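Local coordinates for protein proline dehydrogenase (Deinococcus radiodurans, PDB 4H6Q) that oxidises L-proline to delta-1-pyrroline-5-carboxylate with FAD as cofactor, passing the electrons to a quinone in the first step of proline breakdown to glutamate, at residues A230-R235 against F256-G261. Sequence-based numbering, arbitrary orientation. Where two conformers were deposited one is given.
Sequences ATHDER and FQMLYG. With FAD (flavin-adenine dinucleotide), chain C.
A230 pairs with Q257 as neighbours in a parallel sheet, their CB atoms 3.9 Å apart. A230 CB and L259 CD2, the latter 3.5 Å from FAD C7, sandwich the dimethylbenzene ring of the flavin from its two faces, Q257 CB lying by methyl C7M. The strands part just beyond, where T231 N gives Q257 O a weak hydrogen bond of 3.1 Å. With OG1 anti to its own backbone N (chi1 -174°), T231 donates from OG1 to FAD O1P at 2.8 Å, while OG1 accepts from D233 N in an ST turn. The two ring nitrogens of H232 join cofactor to strand: ND1, like the backbone N, donates to FAD O2P (ND1 at 2.7 Å), and NE2 accepts a nearly straight bond from L259 N (2.9 Å, 168°), close to the ring plane. This fixes the ring's rotation; T231 and H232 thus grip one FAD phosphate. In one of its two conformers, M258 CG lies obliquely against H232 CD2. D233 follows as N-cap of helix 234-246, OD1 accepting weakly from R235 N. L259 also touches the bound tetrahydrofuran-2-carboxylic acid. The contact closes a beta-alpha-beta unit at the C-terminal strand ends of the TIM barrel: strand 254-259 lies between strands 227-230 and 277-283, M258 touching helices 234-246 and 264-272.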
loop_
_atom_site.group_PDB
_atom_site.type_symbol
_atom_site.label_atom_id
_atom_site.label_comp_id
_atom_site.label_asym_id
_atom_site.label_seq_id
_atom_site.Cartn_x
_atom_site.Cartn_y
_atom_site.Cartn_z
ATOM N N ALA A 230 2.557 -8.713 -1.436
ATOM C CA ALA A 230 2.097 -7.814 -2.502
ATOM C C ALA A 230 2.947 -7.987 -3.751
ATOM O O ALA A 230 4.049 -7.423 -3.841
ATOM C CB ALA A 230 2.164 -6.363 -2.009
ATOM N N THR A 231 2.448 -8.779 -4.689
ATOM C CA THR A 231 3.145 -9.042 -5.942
ATOM C C THR A 231 2.195 -9.669 -6.931
ATOM O O THR A 231 1.176 -10.282 -6.525
ATOM C CB THR A 231 4.380 -9.987 -5.730
ATOM O OG1 THR A 231 5.111 -10.114 -6.957
ATOM C CG2 THR A 231 3.969 -11.415 -5.262
ATOM N N HIS A 232 2.508 -9.523 -8.221
ATOM C CA HIS A 232 1.763 -10.235 -9.264
ATOM C C HIS A 232 2.640 -11.329 -9.901
ATOM O O HIS A 232 2.274 -11.916 -10.927
ATOM C CB HIS A 232 1.265 -9.276 -10.347
ATOM C CG HIS A 232 0.760 -7.971 -9.799
ATOM N ND1 HIS A 232 1.592 -6.875 -9.638
ATOM C CD2 HIS A 232 -0.478 -7.578 -9.386
ATOM C CE1 HIS A 232 0.892 -5.874 -9.122
ATOM N NE2 HIS A 232 -0.370 -6.277 -8.964
ATOM N N ASP A 233 3.800 -11.588 -9.291
ATOM C CA ASP A 233 4.761 -12.570 -9.822
ATOM C C ASP A 233 4.325 -13.990 -9.407
ATOM O O ASP A 233 4.392 -14.357 -8.243
ATOM C CB ASP A 233 6.162 -12.229 -9.282
ATOM C CG ASP A 233 7.229 -13.167 -9.760
ATOM O OD1 ASP A 233 6.969 -14.337 -10.138
ATOM O OD2 ASP A 233 8.409 -12.734 -9.709
ATOM N N GLU A 234 3.850 -14.766 -10.378
ATOM C CA GLU A 234 3.261 -16.070 -10.101
ATOM C C GLU A 234 4.275 -17.068 -9.547
ATOM O O GLU A 234 3.914 -17.958 -8.750
ATOM C CB GLU A 234 2.628 -16.636 -11.366
ATOM C CG GLU A 234 1.165 -16.593 -11.337
ATOM C CD GLU A 234 0.490 -17.479 -12.351
ATOM O OE1 GLU A 234 0.516 -17.071 -13.529
ATOM O OE2 GLU A 234 -0.062 -18.568 -11.989
ATOM N N ARG A 235 5.540 -16.950 -9.967
ATOM C CA ARG A 235 6.580 -17.846 -9.445
ATOM C C ARG A 235 6.728 -17.618 -7.929
ATOM O O ARG A 235 6.838 -18.579 -7.146
ATOM C CB ARG A 235 7.924 -17.626 -10.126
ATOM N N PHE A 256 -2.451 -12.246 0.199
ATOM C CA PHE A 256 -1.855 -11.753 -1.053
ATOM C C PHE A 256 -2.465 -10.397 -1.347
ATOM O O PHE A 256 -3.638 -10.135 -1.040
ATOM C CB PHE A 256 -2.147 -12.713 -2.208
ATOM C CG PHE A 256 -1.416 -14.016 -2.090
ATOM C CD1 PHE A 256 -0.033 -14.078 -2.273
ATOM C CD2 PHE A 256 -2.098 -15.161 -1.670
ATOM C CE1 PHE A 256 0.640 -15.288 -2.145
ATOM C CE2 PHE A 256 -1.452 -16.352 -1.544
ATOM C CZ PHE A 256 -0.063 -16.435 -1.760
ATOM N N GLN A 257 -1.660 -9.522 -1.974
ATOM C CA GLN A 257 -2.163 -8.220 -2.419
ATOM C C GLN A 257 -1.719 -7.930 -3.824
ATOM O O GLN A 257 -0.619 -8.325 -4.230
ATOM C CB GLN A 257 -1.681 -7.071 -1.512
ATOM C CG GLN A 257 -2.233 -7.180 -0.071
ATOM C CD GLN A 257 -1.924 -5.942 0.765
ATOM O OE1 GLN A 257 -1.136 -5.084 0.351
ATOM N NE2 GLN A 257 -2.509 -5.850 1.960
ATOM N N MET A 258 -2.602 -7.269 -4.608
ATOM C CA MET A 258 -2.323 -6.939 -6.023
ATOM C C MET A 258 -2.846 -5.530 -6.270
ATOM O O MET A 258 -3.741 -5.040 -5.535
ATOM C CB MET A 258 -3.112 -7.877 -6.947
ATOM C CG MET A 258 -2.514 -9.266 -7.035
ATOM S SD MET A 258 -3.160 -10.351 -5.789
ATOM C CE MET A 258 -1.983 -11.705 -6.044
ATOM N N LEU A 259 -2.312 -4.889 -7.313
ATOM C CA LEU A 259 -2.832 -3.600 -7.739
ATOM C C LEU A 259 -4.107 -3.780 -8.563
ATOM O O LEU A 259 -4.202 -4.738 -9.370
ATOM C CB LEU A 259 -1.783 -2.792 -8.525
ATOM C CG LEU A 259 -0.431 -2.527 -7.806
ATOM C CD1 LEU A 259 0.509 -1.703 -8.750
ATOM C CD2 LEU A 259 -0.656 -1.786 -6.519
ATOM N N TYR A 260 -5.034 -2.848 -8.395
ATOM C CA TYR A 260 -6.267 -2.849 -9.208
ATOM C C TYR A 260 -5.926 -3.022 -10.685
ATOM O O TYR A 260 -5.061 -2.283 -11.232
ATOM C CB TYR A 260 -6.989 -1.530 -8.956
ATOM C CG TYR A 260 -8.312 -1.344 -9.662
ATOM C CD1 TYR A 260 -9.461 -2.105 -9.367
ATOM C CD2 TYR A 260 -8.439 -0.349 -10.633
ATOM C CE1 TYR A 260 -10.711 -1.810 -10.013
ATOM C CE2 TYR A 260 -9.602 -0.105 -11.278
ATOM C CZ TYR A 260 -10.711 -0.813 -10.987
ATOM O OH TYR A 260 -11.839 -0.480 -11.723
ATOM N N GLY A 261 -6.590 -3.976 -11.355
ATOM C CA GLY A 261 -6.421 -4.145 -12.792
ATOM C C GLY A 261 -5.327 -5.076 -13.227
ATOM O O GLY A 261 -5.194 -5.315 -14.434
HETATM P PA FAD C . 7.237 -7.821 -11.546
HETATM O O1A FAD C . 8.431 -8.778 -11.471
HETATM O O2A FAD C . 7.501 -6.412 -11.887
HETATM O O5B FAD C . 6.137 -8.258 -12.470
HETATM C C5B FAD C . 5.601 -9.568 -12.366
HETATM C C4B FAD C . 4.506 -9.843 -13.374
HETATM O O4B FAD C . 3.343 -9.185 -12.925
HETATM C C3B FAD C . 4.752 -9.271 -14.723
HETATM O O3B FAD C . 5.582 -10.061 -15.560
HETATM C C2B FAD C . 3.365 -9.120 -15.220
HETATM O O2B FAD C . 2.783 -10.361 -15.558
HETATM C C1B FAD C . 2.681 -8.588 -14.002
HETATM N N9A FAD C . 2.753 -7.132 -13.869
HETATM C C8A FAD C . 3.339 -6.420 -12.825
HETATM N N7A FAD C . 3.225 -5.103 -13.002
HETATM C C5A FAD C . 2.510 -4.921 -14.181
HETATM C C6A FAD C . 2.089 -3.807 -14.884
HETATM N N6A FAD C . 2.340 -2.485 -14.409
HETATM N N1A FAD C . 1.418 -3.997 -16.031
HETATM C C2A FAD C . 1.147 -5.229 -16.509
HETATM N N3A FAD C . 1.536 -6.346 -15.875
HETATM C C4A FAD C . 2.193 -6.198 -14.729
HETATM N N1 FAD C . 6.344 -0.558 -4.032
HETATM C C2 FAD C . 6.830 0.454 -3.264
HETATM O O2 FAD C . 8.053 0.855 -3.516
HETATM N N3 FAD C . 6.110 1.032 -2.254
HETATM C C4 FAD C . 4.817 0.613 -1.961
HETATM O O4 FAD C . 4.116 1.207 -0.975
HETATM C C4X FAD C . 4.243 -0.469 -2.764
HETATM N N5 FAD C . 2.973 -0.926 -2.521
HETATM C C5X FAD C . 2.516 -1.973 -3.290
HETATM C C6 FAD C . 1.224 -2.471 -3.060
HETATM C C7 FAD C . 0.743 -3.568 -3.819
HETATM C C7M FAD C . -0.662 -4.114 -3.570
HETATM C C8 FAD C . 1.583 -4.142 -4.804
HETATM C C8M FAD C . 1.114 -5.312 -5.627
HETATM C C9 FAD C . 2.859 -3.613 -5.050
HETATM C C9A FAD C . 3.329 -2.558 -4.292
HETATM N N10 FAD C . 4.629 -2.073 -4.540
HETATM C C10 FAD C . 5.086 -1.021 -3.785
HETATM C "C1'" FAD C . 5.509 -2.673 -5.530
HETATM C "C2'" FAD C . 5.604 -1.997 -6.862
HETATM O "O2'" FAD C . 4.332 -1.405 -7.096
HETATM C "C3'" FAD C . 6.166 -3.202 -7.656
HETATM O "O3'" FAD C . 7.550 -3.208 -7.837
HETATM C "C4'" FAD C . 5.488 -3.571 -8.916
HETATM O "O4'" FAD C . 4.179 -3.834 -8.554
HETATM C "C5'" FAD C . 6.169 -4.806 -9.489
HETATM O "O5'" FAD C . 5.201 -5.779 -9.730
HETATM P P FAD C . 5.371 -7.293 -9.270
HETATM O O1P FAD C . 5.816 -7.594 -7.806
HETATM O O2P FAD C . 4.098 -7.958 -9.859
HETATM O O3P FAD C . 6.508 -7.943 -10.215
#